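Local structure of MmoQ Response regulator (3LJX) at residues 7-12 with 185-190; 104-109 with 145-150. The protein probably makes cyclic di-GMP from two GTP molecules as a full-length response regulator, of which this chain is the part carrying the HDOD domain. One frame throughout, in Å; residues are numbered along the deposited sequence.

Contact 1. Residues 7-12 with 185-190; sequences HKPMLC and TRMLLT
Met10 and Leu188 mark where the two backbones come nearest, 6.6 Å between their CA atoms, as the irregular segment 7-12 passes along one flank of helical segment 185-190. No hydrogen bond joins the two, and the 235 Å² they bury comes from van der Waals contact, on the helix side from Met187 and Leu188. Both methionines here are selenomethionines, and both are poorly ordered, so the fine detail of their ends deserves some reserve. Met187 points at the loop from its first bond. Its chain runs extended to SE and then bends (chi3 58°), which brings the terminal CE against Pro9 CD at 3.7 Å. The same methyl lies 4.1 Å from Lys8 CG, on a lysine side chain that stays extended and passes the methionine obliquely.

Segment 7-12 belongs to the N-terminal lead-in to the first helix, 19-29, of an all-helical chain, and here it rests on helix 181-191 of the HDOD region, a family related to the HD phosphodiesterases. Pro9 is also packed on Trp4 of this lead-in, and Leu11 reaches helix 144-152 at Thr151 and Ala152.

The second half of the contact is Leu188. Met10 has CG anti to its backbone N (chi1 174°), and the turn at chi2 swings SE towards the helix, 3.7 Å from Leu188 CD1. That methyl also lies 4.1 Å from Leu11 O, beneath the extended loop backbone. Met10 itself is flanked by Trp192 and by Arg55 of helix 47-58. Leu188 also packs on Val144 of helix 144-152, and on the loop side its branch carbon CG lies 4.1 Å from Leu11 O, the same carbonyl oxygen that CD1 meets.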
ATOM      1  N   HIS A   7      -6.325 -15.063 -15.858  1.00 23.60           N
ATOM      2  CA  HIS A   7      -7.254 -14.041 -16.289  1.00 26.16           C
ATOM      3  C   HIS A   7      -7.430 -12.959 -15.239  1.00 30.73           C
ATOM      4  O   HIS A   7      -7.502 -11.769 -15.572  1.00 30.74           O
ATOM      5  CB  HIS A   7      -8.612 -14.649 -16.607  1.00 27.79           C
ATOM      6  CG  HIS A   7      -9.581 -13.665 -17.170  1.00 36.01           C
ATOM      7  ND1 HIS A   7     -10.779 -13.368 -16.560  1.00 42.46           N
ATOM      8  CD2 HIS A   7      -9.518 -12.892 -18.280  1.00 35.92           C
ATOM      9  CE1 HIS A   7     -11.424 -12.468 -17.281  1.00 40.59           C
ATOM     10  NE2 HIS A   7     -10.679 -12.160 -18.328  1.00 40.51           N
ATOM     11  N   LYS A   8      -7.526 -13.374 -13.975  1.00 27.63           N
ATOM     12  CA  LYS A   8      -7.723 -12.428 -12.888  1.00 30.55           C
ATOM     13  C   LYS A   8      -6.817 -12.747 -11.688  1.00 30.70           C
ATOM     14  O   LYS A   8      -7.271 -13.282 -10.672  1.00 26.60           O
ATOM     15  CB  LYS A   8      -9.192 -12.377 -12.473  1.00 34.88           C
ATOM     16  CG  LYS A   8      -9.471 -11.256 -11.503  1.00 43.88           C
ATOM     17  CD  LYS A   8     -10.895 -11.266 -10.978  1.00 53.65           C
ATOM     18  CE  LYS A   8     -11.100 -10.106 -10.002  1.00 55.99           C
ATOM     19  NZ  LYS A   8     -12.509  -9.980  -9.546  1.00 57.74           N
ATOM     20  N   PRO A   9      -5.522 -12.427 -11.821  1.00 27.85           N
ATOM     21  CA  PRO A   9      -4.514 -12.681 -10.781  1.00 27.68           C
ATOM     22  C   PRO A   9      -4.929 -12.043  -9.464  1.00 27.80           C
ATOM     23  O   PRO A   9      -5.356 -10.896  -9.446  1.00 27.22           O
ATOM     24  CB  PRO A   9      -3.267 -11.980 -11.316  1.00 27.89           C
ATOM     25  CG  PRO A   9      -3.497 -11.850 -12.803  1.00 32.34           C
ATOM     26  CD  PRO A   9      -4.972 -11.721 -12.993  1.00 24.53           C
HETATM   27  N   MSE A  10      -4.786 -12.774  -8.368  1.00 28.75           N
HETATM   28  CA  MSE A  10      -5.274 -12.291  -7.095  1.00 28.07           C
HETATM   29  C   MSE A  10      -4.601 -13.025  -5.932  1.00 29.37           C
HETATM   30  O   MSE A  10      -4.861 -14.206  -5.709  1.00 29.03           O
HETATM   31  CB  MSE A  10      -6.786 -12.490  -7.066  1.00 36.33           C
HETATM   32  CG  MSE A  10      -7.428 -12.179  -5.763  1.00 44.96           C
HETATM   33 SE   MSE A  10      -7.373 -10.304  -5.321  1.00416.45          SE
HETATM   34  CE  MSE A  10      -7.263 -10.576  -3.412  1.00 30.64           C
ATOM     35  N   LEU A  11      -3.724 -12.331  -5.204  1.00 28.79           N
ATOM     36  CA  LEU A  11      -3.145 -12.877  -3.971  1.00 29.76           C
ATOM     37  C   LEU A  11      -3.555 -11.999  -2.808  1.00 34.21           C
ATOM     38  O   LEU A  11      -3.591 -10.772  -2.921  1.00 32.72           O
ATOM     39  CB  LEU A  11      -1.609 -12.936  -4.020  1.00 28.50           C
ATOM     40  CG  LEU A  11      -0.954 -14.010  -4.887  1.00 36.23           C
ATOM     41  CD1 LEU A  11      -1.110 -13.650  -6.370  1.00 38.44           C
ATOM     42  CD2 LEU A  11       0.516 -14.203  -4.521  1.00 32.90           C
ATOM     43  N   CYS A  12      -3.866 -12.612  -1.677  1.00 33.47           N
ATOM     44  CA  CYS A  12      -4.113 -11.807  -0.494  1.00 34.04           C
ATOM     45  C   CYS A  12      -3.698 -12.554   0.770  1.00 28.28           C
ATOM     46  O   CYS A  12      -2.793 -12.116   1.476  1.00 25.88           O
ATOM     47  CB  CYS A  12      -5.570 -11.326  -0.438  1.00 33.10           C
ATOM     48  SG  CYS A  12      -5.874 -10.095   0.856  1.00 39.90           S
ATOM     49  N   THR A 185      -1.400  -3.917  -8.656  1.00 20.31           N
ATOM     50  CA  THR A 185      -1.791  -3.104  -7.508  1.00 24.44           C
ATOM     51  C   THR A 185      -3.239  -2.609  -7.626  1.00 22.45           C
ATOM     52  O   THR A 185      -4.066  -2.793  -6.712  1.00 21.37           O
ATOM     53  CB  THR A 185      -0.841  -1.909  -7.338  1.00 24.88           C
ATOM     54  OG1 THR A 185       0.459  -2.386  -6.955  1.00 22.51           O
ATOM     55  CG2 THR A 185      -1.370  -0.957  -6.270  1.00 19.27           C
ATOM     56  N   ARG A 186      -3.548  -2.001  -8.763  1.00 19.11           N
ATOM     57  CA  ARG A 186      -4.891  -1.453  -8.990  1.00 23.46           C
ATOM     58  C   ARG A 186      -5.951  -2.530  -8.922  1.00 24.71           C
ATOM     59  O   ARG A 186      -7.040  -2.305  -8.386  1.00 27.58           O
ATOM     60  CB  ARG A 186      -4.989  -0.743 -10.339  1.00 17.62           C
ATOM     61  CG  ARG A 186      -3.915   0.331 -10.556  1.00 21.72           C
ATOM     62  CD  ARG A 186      -4.256   1.231 -11.772  1.00 24.16           C
ATOM     63  NE  ARG A 186      -4.040   0.567 -13.059  1.00 29.47           N
ATOM     64  CZ  ARG A 186      -2.869   0.533 -13.694  1.00 33.28           C
ATOM     65  NH1 ARG A 186      -1.803   1.124 -13.158  1.00 31.60           N
ATOM     66  NH2 ARG A 186      -2.758  -0.086 -14.866  1.00 30.81           N
HETATM   67  N   MSE A 187      -5.645  -3.704  -9.466  1.00 22.44           N
HETATM   68  CA  MSE A 187      -6.616  -4.792  -9.450  1.00 27.44           C
HETATM   69  C   MSE A 187      -6.816  -5.284  -8.032  1.00 22.29           C
HETATM   70  O   MSE A 187      -7.937  -5.556  -7.631  1.00 22.05           O
HETATM   71  CB  MSE A 187      -6.182  -5.951 -10.341  1.00 30.61           C
HETATM   72  CG  MSE A 187      -6.097  -5.593 -11.824  1.00 35.19           C
HETATM   73 SE   MSE A 187      -5.330  -7.084 -12.840  1.00 92.78          SE
HETATM   74  CE  MSE A 187      -6.631  -8.467 -12.378  1.00279.58           C
ATOM     75  N   LEU A 188      -5.725  -5.388  -7.277  1.00 20.93           N
ATOM     76  CA  LEU A 188      -5.802  -5.795  -5.875  1.00 19.59           C
ATOM     77  C   LEU A 188      -6.652  -4.775  -5.098  1.00 25.91           C
ATOM     78  O   LEU A 188      -7.609  -5.145  -4.394  1.00 23.66           O
ATOM     79  CB  LEU A 188      -4.389  -5.900  -5.283  1.00 22.52           C
ATOM     80  CG  LEU A 188      -3.788  -7.300  -5.071  1.00 28.29           C
ATOM     81  CD1 LEU A 188      -4.305  -8.312  -6.080  1.00 28.42           C
ATOM     82  CD2 LEU A 188      -2.267  -7.284  -5.056  1.00 20.46           C
ATOM     83  N   LEU A 189      -6.313  -3.494  -5.247  1.00 20.07           N
ATOM     84  CA  LEU A 189      -6.998  -2.440  -4.502  1.00 27.15           C
ATOM     85  C   LEU A 189      -8.476  -2.424  -4.872  1.00 26.83           C
ATOM     86  O   LEU A 189      -9.350  -2.196  -4.028  1.00 24.56           O
ATOM     87  CB  LEU A 189      -6.366  -1.065  -4.770  1.00 23.31           C
ATOM     88  CG  LEU A 189      -4.940  -0.832  -4.263  1.00 26.08           C
ATOM     89  CD1 LEU A 189      -4.448   0.570  -4.639  1.00 26.63           C
ATOM     90  CD2 LEU A 189      -4.841  -1.041  -2.754  1.00 21.17           C
ATOM     91  N   THR A 190      -8.756  -2.675  -6.142  1.00 23.32           N
ATOM     92  CA  THR A 190     -10.135  -2.753  -6.578  1.00 24.94           C
ATOM     93  C   THR A 190     -10.836  -3.959  -5.933  1.00 27.53           C
ATOM     94  O   THR A 190     -11.952  -3.825  -5.422  1.00 25.66           O
ATOM     95  CB  THR A 190     -10.213  -2.835  -8.091  1.00 25.73           C
ATOM     96  OG1 THR A 190      -9.762  -1.595  -8.638  1.00 27.17           O
ATOM     97  CG2 THR A 190     -11.646  -3.108  -8.544  1.00 22.49           C
TER

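Contact 2. Residues 104-109 with 145-150; sequences FDYAAY and GRLALA
Phe104 and Ala150 approach to 6.7 Å between CA atoms, and Tyr109 and Leu147 to 7.9 Å, as the loop residue Phe104 and the first turn of helix 106-125 pack on helix 144-152 within the all-helical HDOD domain. Three aromatic rings are set here against small and aliphatic residues. Phe104 lays one face over Ala150 CB in a CH-pi contact, the methyl 4.1 Å from the ring centroid, while its CE1 and CZ touch Arg146 CB. The rim of the same ring turns to Tyr106, whose ring centre lies under Phe104 CD2. Tyr106 CE2 in turn meets Leu147 CD2 at 3.8 Å, and the hydroxyl of Tyr106 is hydrogen-bonded to Cys101 N. Tyr109 has CG anti to its backbone N (chi1 164°), and its side chain crosses that of Leu147 at about a right angle, CE2 lying 3.5 Å from Leu147 CG. An alanine in place of Tyr109 would probably open a gap beside Leu147, leaving its CB and CG without the ring that packs on them. The helix start itself is capped by Asp105 at the N-cap: OD1 accepts from Ala108 N at 3.0 Å, the donor standing 65° out of the carboxylate plane.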
ATOM      1  N   PHE A 104      14.132  -9.845  -4.473  1.00 32.93           N
ATOM      2  CA  PHE A 104      13.260  -8.778  -3.975  1.00 28.47           C
ATOM      3  C   PHE A 104      13.686  -8.289  -2.591  1.00 31.09           C
ATOM      4  O   PHE A 104      13.818  -9.071  -1.643  1.00 29.53           O
ATOM      5  CB  PHE A 104      11.800  -9.235  -3.938  1.00 23.17           C
ATOM      6  CG  PHE A 104      10.805  -8.120  -3.682  1.00 27.68           C
ATOM      7  CD1 PHE A 104      10.566  -7.142  -4.653  1.00 29.96           C
ATOM      8  CD2 PHE A 104      10.074  -8.077  -2.498  1.00 25.51           C
ATOM      9  CE1 PHE A 104       9.637  -6.122  -4.435  1.00 24.52           C
ATOM     10  CE2 PHE A 104       9.140  -7.068  -2.272  1.00 26.73           C
ATOM     11  CZ  PHE A 104       8.920  -6.089  -3.247  1.00 26.70           C
ATOM     12  N   ASP A 105      13.875  -6.979  -2.477  1.00 31.52           N
ATOM     13  CA  ASP A 105      14.297  -6.376  -1.223  1.00 30.43           C
ATOM     14  C   ASP A 105      13.089  -6.146  -0.314  1.00 29.07           C
ATOM     15  O   ASP A 105      12.491  -5.074  -0.329  1.00 32.81           O
ATOM     16  CB  ASP A 105      15.025  -5.057  -1.501  1.00 27.79           C
ATOM     17  CG  ASP A 105      15.744  -4.519  -0.274  1.00 34.17           C
ATOM     18  OD1 ASP A 105      15.408  -4.945   0.855  1.00 32.31           O
ATOM     19  OD2 ASP A 105      16.640  -3.656  -0.436  1.00 41.38           O
ATOM     20  N   TYR A 106      12.736  -7.152   0.479  1.00 24.01           N
ATOM     21  CA  TYR A 106      11.541  -7.080   1.309  1.00 27.88           C
ATOM     22  C   TYR A 106      11.641  -5.996   2.386  1.00 33.32           C
ATOM     23  O   TYR A 106      10.690  -5.240   2.611  1.00 31.10           O
ATOM     24  CB  TYR A 106      11.239  -8.433   1.941  1.00 29.49           C
ATOM     25  CG  TYR A 106      10.745  -9.502   0.966  1.00 30.81           C
ATOM     26  CD1 TYR A 106      11.638 -10.258   0.213  1.00 29.41           C
ATOM     27  CD2 TYR A 106       9.380  -9.777   0.837  1.00 23.55           C
ATOM     28  CE1 TYR A 106      11.178 -11.255  -0.659  1.00 33.80           C
ATOM     29  CE2 TYR A 106       8.913 -10.758  -0.024  1.00 24.47           C
ATOM     30  CZ  TYR A 106       9.809 -11.501  -0.771  1.00 30.35           C
ATOM     31  OH  TYR A 106       9.335 -12.473  -1.641  1.00 28.10           O
ATOM     32  N   ALA A 107      12.786  -5.917   3.059  1.00 28.59           N
ATOM     33  CA  ALA A 107      12.949  -4.889   4.074  1.00 28.94           C
ATOM     34  C   ALA A 107      12.735  -3.521   3.432  1.00 30.47           C
ATOM     35  O   ALA A 107      12.056  -2.662   3.998  1.00 29.69           O
ATOM     36  CB  ALA A 107      14.327  -4.969   4.735  1.00 24.27           C
ATOM     37  N   ALA A 108      13.302  -3.323   2.242  1.00 27.79           N
ATOM     38  CA  ALA A 108      13.184  -2.028   1.582  1.00 31.72           C
ATOM     39  C   ALA A 108      11.724  -1.771   1.249  1.00 31.73           C
ATOM     40  O   ALA A 108      11.209  -0.665   1.449  1.00 32.34           O
ATOM     41  CB  ALA A 108      14.064  -1.949   0.312  1.00 24.20           C
ATOM     42  N   TYR A 109      11.055  -2.801   0.748  1.00 29.87           N
ATOM     43  CA  TYR A 109       9.658  -2.654   0.382  1.00 25.15           C
ATOM     44  C   TYR A 109       8.835  -2.248   1.607  1.00 25.47           C
ATOM     45  O   TYR A 109       8.027  -1.325   1.535  1.00 23.70           O
ATOM     46  CB  TYR A 109       9.096  -3.928  -0.253  1.00 24.66           C
ATOM     47  CG  TYR A 109       7.594  -3.917  -0.272  1.00 23.96           C
ATOM     48  CD1 TYR A 109       6.893  -3.221  -1.256  1.00 21.14           C
ATOM     49  CD2 TYR A 109       6.871  -4.551   0.728  1.00 23.38           C
ATOM     50  CE1 TYR A 109       5.504  -3.182  -1.254  1.00 22.30           C
ATOM     51  CE2 TYR A 109       5.483  -4.526   0.741  1.00 24.04           C
ATOM     52  CZ  TYR A 109       4.804  -3.841  -0.245  1.00 24.44           C
ATOM     53  OH  TYR A 109       3.423  -3.811  -0.207  1.00 20.73           O
ATOM     54  N   GLY A 145       1.209  -4.567  -5.488  1.00 17.08           N
ATOM     55  CA  GLY A 145       1.438  -5.438  -6.624  1.00 18.41           C
ATOM     56  C   GLY A 145       2.863  -5.984  -6.720  1.00 21.00           C
ATOM     57  O   GLY A 145       3.077  -7.071  -7.257  1.00 20.17           O
ATOM     58  N   ARG A 146       3.842  -5.245  -6.206  1.00 19.68           N
ATOM     59  CA  ARG A 146       5.230  -5.724  -6.216  1.00 20.81           C
ATOM     60  C   ARG A 146       5.381  -6.921  -5.290  1.00 24.63           C
ATOM     61  O   ARG A 146       5.930  -7.956  -5.684  1.00 28.01           O
ATOM     62  CB  ARG A 146       6.206  -4.639  -5.772  1.00 22.71           C
ATOM     63  CG  ARG A 146       6.300  -3.426  -6.683  1.00 25.07           C
ATOM     64  CD  ARG A 146       7.448  -2.551  -6.209  1.00 30.03           C
ATOM     65  NE  ARG A 146       7.534  -1.302  -6.953  1.00 39.26           N
ATOM     66  CZ  ARG A 146       8.293  -1.106  -8.031  1.00 44.51           C
ATOM     67  NH1 ARG A 146       9.059  -2.083  -8.522  1.00 47.75           N
ATOM     68  NH2 ARG A 146       8.290   0.084  -8.619  1.00 39.88           N
ATOM     69  N   LEU A 147       4.898  -6.767  -4.058  1.00 20.75           N
ATOM     70  CA  LEU A 147       4.869  -7.859  -3.083  1.00 24.63           C
ATOM     71  C   LEU A 147       4.183  -9.098  -3.682  1.00 23.34           C
ATOM     72  O   LEU A 147       4.660 -10.220  -3.530  1.00 22.21           O
ATOM     73  CB  LEU A 147       4.092  -7.422  -1.843  1.00 24.24           C
ATOM     74  CG  LEU A 147       4.595  -7.730  -0.430  1.00 28.20           C
ATOM     75  CD1 LEU A 147       3.460  -8.267   0.393  1.00 23.46           C
ATOM     76  CD2 LEU A 147       5.805  -8.670  -0.387  1.00 30.03           C
ATOM     77  N   ALA A 148       3.053  -8.883  -4.353  1.00 16.35           N
ATOM     78  CA  ALA A 148       2.278  -9.986  -4.912  1.00 18.90           C
ATOM     79  C   ALA A 148       3.029 -10.776  -5.986  1.00 19.85           C
ATOM     80  O   ALA A 148       2.974 -11.993  -6.005  1.00 22.14           O
ATOM     81  CB  ALA A 148       0.947  -9.482  -5.453  1.00 17.82           C
ATOM     82  N   LEU A 149       3.732 -10.092  -6.882  1.00 18.87           N
ATOM     83  CA  LEU A 149       4.469 -10.814  -7.908  1.00 22.14           C
ATOM     84  C   LEU A 149       5.618 -11.595  -7.281  1.00 23.14           C
ATOM     85  O   LEU A 149       5.876 -12.739  -7.662  1.00 24.48           O
ATOM     86  CB  LEU A 149       5.034  -9.848  -8.941  1.00 23.59           C
ATOM     87  CG  LEU A 149       4.050  -9.304  -9.955  1.00 24.42           C
ATOM     88  CD1 LEU A 149       4.777  -8.328 -10.906  1.00 25.53           C
ATOM     89  CD2 LEU A 149       3.420 -10.462 -10.699  1.00 21.79           C
ATOM     90  N   ALA A 150       6.320 -10.959  -6.337  1.00 18.13           N
ATOM     91  CA  ALA A 150       7.455 -11.582  -5.665  1.00 20.28           C
ATOM     92  C   ALA A 150       6.984 -12.829  -4.916  1.00 25.31           C
ATOM     93  O   ALA A 150       7.676 -13.833  -4.865  1.00 25.97           O
ATOM     94  CB  ALA A 150       8.113 -10.594  -4.695  1.00 19.85           C
TER

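Helix 144-152 is common to both neighbourhoods: segment 145-150 packs on 104-109 in contact 2, and other parts of its surface meet both segments of contact 1. The centres of the two contacts lie about 15 Å apart. Gly145 N is 2.7 Å from Thr185 OG1, a probable hydrogen bond between the two helices. Further along, Leu188 CD2 packs on Ala148 CB at 3.9 Å, and Leu11 CD2 lies 3.6 Å from Ala148 O. Along the chain, contact 2 is nested within the loop that contact 1 closes. Both belong to the HDOD part of the protein, whereas the predicted cyclase activity would be expected of the GGDEF domain of the full-length protein.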